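Local coordinates for protein probable porin (Pseudomonas aeruginosa, PDB 4FSO) that probably acts as a porin, forming a beta-barrel channel across the outer membrane through which small solutes can pass, at residues A[125-129]-A[193-197]. Sequence-based numbering, arbitrary orientation.
Sequences DMPLL and FDAYQ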
loop_
_atom_site.group_PDB
_atom_site.type_symbol
_atom_site.label_atom_id
_atom_site.label_comp_id
_atom_site.label_asym_id
_atom_site.label_seq_id
_atom_site.Cartn_x
_atom_site.Cartn_y
_atom_site.Cartn_z
ATOM N N ASP A 125 1.869 -7.465 -2.613
ATOM C CA ASP A 125 1.399 -6.177 -3.090
ATOM C C ASP A 125 0.199 -6.368 -4.008
ATOM O O ASP A 125 0.354 -6.695 -5.179
ATOM C CB ASP A 125 2.505 -5.434 -3.824
ATOM C CG ASP A 125 2.320 -3.938 -3.776
ATOM O OD1 ASP A 125 1.754 -3.443 -2.775
ATOM O OD2 ASP A 125 2.747 -3.256 -4.729
ATOM N N MET A 126 -0.999 -6.160 -3.470
ATOM C CA MET A 126 -2.243 -6.474 -4.188
ATOM C C MET A 126 -3.436 -5.795 -3.486
ATOM O O MET A 126 -3.330 -5.445 -2.321
ATOM C CB MET A 126 -2.427 -7.999 -4.243
ATOM C CG MET A 126 -2.231 -8.711 -2.896
ATOM S SD MET A 126 -3.171 -10.232 -2.785
ATOM C CE MET A 126 -4.824 -9.647 -3.309
ATOM N N PRO A 127 -4.573 -5.613 -4.186
ATOM C CA PRO A 127 -5.719 -4.873 -3.613
ATOM C C PRO A 127 -6.195 -5.296 -2.212
ATOM O O PRO A 127 -6.576 -4.427 -1.430
ATOM C CB PRO A 127 -6.826 -5.098 -4.658
ATOM C CG PRO A 127 -6.056 -5.167 -5.938
ATOM C CD PRO A 127 -4.853 -6.017 -5.575
ATOM N N LEU A 128 -6.174 -6.591 -1.899
ATOM C CA LEU A 128 -6.610 -7.056 -0.588
ATOM C C LEU A 128 -5.491 -6.906 0.470
ATOM O O LEU A 128 -5.751 -6.896 1.680
ATOM C CB LEU A 128 -7.141 -8.495 -0.694
ATOM C CG LEU A 128 -8.615 -8.766 -1.087
ATOM C CD1 LEU A 128 -9.236 -7.717 -1.967
ATOM C CD2 LEU A 128 -8.747 -10.096 -1.778
ATOM N N LEU A 129 -4.250 -6.760 0.003
ATOM C CA LEU A 129 -3.099 -6.540 0.885
ATOM C C LEU A 129 -1.973 -5.725 0.193
ATOM O O LEU A 129 -1.146 -6.276 -0.553
ATOM C CB LEU A 129 -2.557 -7.883 1.422
ATOM C CG LEU A 129 -1.771 -7.943 2.754
ATOM C CD1 LEU A 129 -1.179 -9.330 2.985
ATOM C CD2 LEU A 129 -0.663 -6.893 2.894
ATOM N N PHE A 193 -4.694 -16.011 5.989
ATOM C CA PHE A 193 -5.279 -15.035 5.096
ATOM C C PHE A 193 -5.222 -15.561 3.692
ATOM O O PHE A 193 -4.158 -15.894 3.193
ATOM C CB PHE A 193 -4.534 -13.696 5.161
ATOM C CG PHE A 193 -5.121 -12.620 4.268
ATOM C CD1 PHE A 193 -6.199 -11.848 4.699
ATOM C CD2 PHE A 193 -4.596 -12.380 2.999
ATOM C CE1 PHE A 193 -6.747 -10.835 3.886
ATOM C CE2 PHE A 193 -5.131 -11.385 2.185
ATOM C CZ PHE A 193 -6.209 -10.604 2.637
ATOM N N ASP A 194 -6.378 -15.617 3.053
ATOM C CA ASP A 194 -6.486 -16.105 1.687
ATOM C C ASP A 194 -6.909 -14.949 0.789
ATOM O O ASP A 194 -7.619 -14.041 1.215
ATOM C CB ASP A 194 -7.503 -17.272 1.599
ATOM C CG ASP A 194 -7.098 -18.504 2.459
ATOM O OD1 ASP A 194 -7.912 -18.963 3.305
ATOM O OD2 ASP A 194 -5.972 -19.024 2.279
ATOM N N ALA A 195 -6.432 -14.969 -0.444
ATOM C CA ALA A 195 -6.932 -14.069 -1.477
ATOM C C ALA A 195 -6.837 -14.804 -2.792
ATOM O O ALA A 195 -6.043 -15.737 -2.931
ATOM C CB ALA A 195 -6.139 -12.783 -1.531
ATOM N N TYR A 196 -7.668 -14.413 -3.745
ATOM C CA TYR A 196 -7.641 -15.018 -5.069
ATOM C C TYR A 196 -7.979 -13.847 -5.924
ATOM O O TYR A 196 -8.843 -13.048 -5.543
ATOM C CB TYR A 196 -8.709 -16.115 -5.231
ATOM C CG TYR A 196 -8.615 -17.205 -4.180
ATOM C CD1 TYR A 196 -9.283 -17.091 -2.953
ATOM C CD2 TYR A 196 -7.850 -18.351 -4.407
ATOM C CE1 TYR A 196 -9.186 -18.081 -1.992
ATOM C CE2 TYR A 196 -7.750 -19.357 -3.449
ATOM C CZ TYR A 196 -8.412 -19.214 -2.244
ATOM O OH TYR A 196 -8.298 -20.214 -1.302
ATOM N N GLN A 197 -7.318 -13.732 -7.072
ATOM C CA GLN A 197 -7.477 -12.539 -7.880
ATOM C C GLN A 197 -7.447 -12.845 -9.368
ATOM O O GLN A 197 -6.720 -13.718 -9.818
ATOM C CB GLN A 197 -6.387 -11.544 -7.484
ATOM C CG GLN A 197 -6.333 -10.229 -8.243
ATOM C CD GLN A 197 -5.145 -9.355 -7.798
ATOM O OE1 GLN A 197 -4.531 -9.598 -6.744
ATOM N NE2 GLN A 197 -4.810 -8.353 -8.608
#
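This is a mainly apolar contact between an apparently inward-folded beta hairpin and the barrel wall of an OprD-family porin. The hairpin tip is a type I turn from Met-126 to Leu-129, closed by a backbone hydrogen bond from Met-126 N to Leu-129 O (2.9 Å). Opposite run residues 193-197, the start of wall strand 193-203, whose Phe-193, Ala-195 and Gln-197 direct CA-to-CB toward the turn, while Asp-194 and Tyr-196 point away, consistent with a hairpin inside the lumen, where porin insertions narrow the channel. The small Ala-195 receives two larger side chains, its CB lying 3.8 Å from both Met-126 CE and Leu-128 CD2. At one end, Leu-128 CB reaches Phe-193 CZ at 4.1 Å and Leu-129 CB lies 4.4 Å from Phe-193 CE2. At the other, Gln-197 OE1 makes van der Waals contacts with Met-126 CE (3.4 Å) and Pro-127 CD (3.8 Å), while its NE2 hydrogen-bonds to Asp-199 OD1. Both sides summed, 299 Å² is buried. The wall strand's backbone hydrogen bonds go instead to strands 154-165 and 206-215. Pro-127 and Leu-128 extend the hairpin's contact across strands 206-215 and 219-231, touching Gln-209, Ala-211 and Tyr-223.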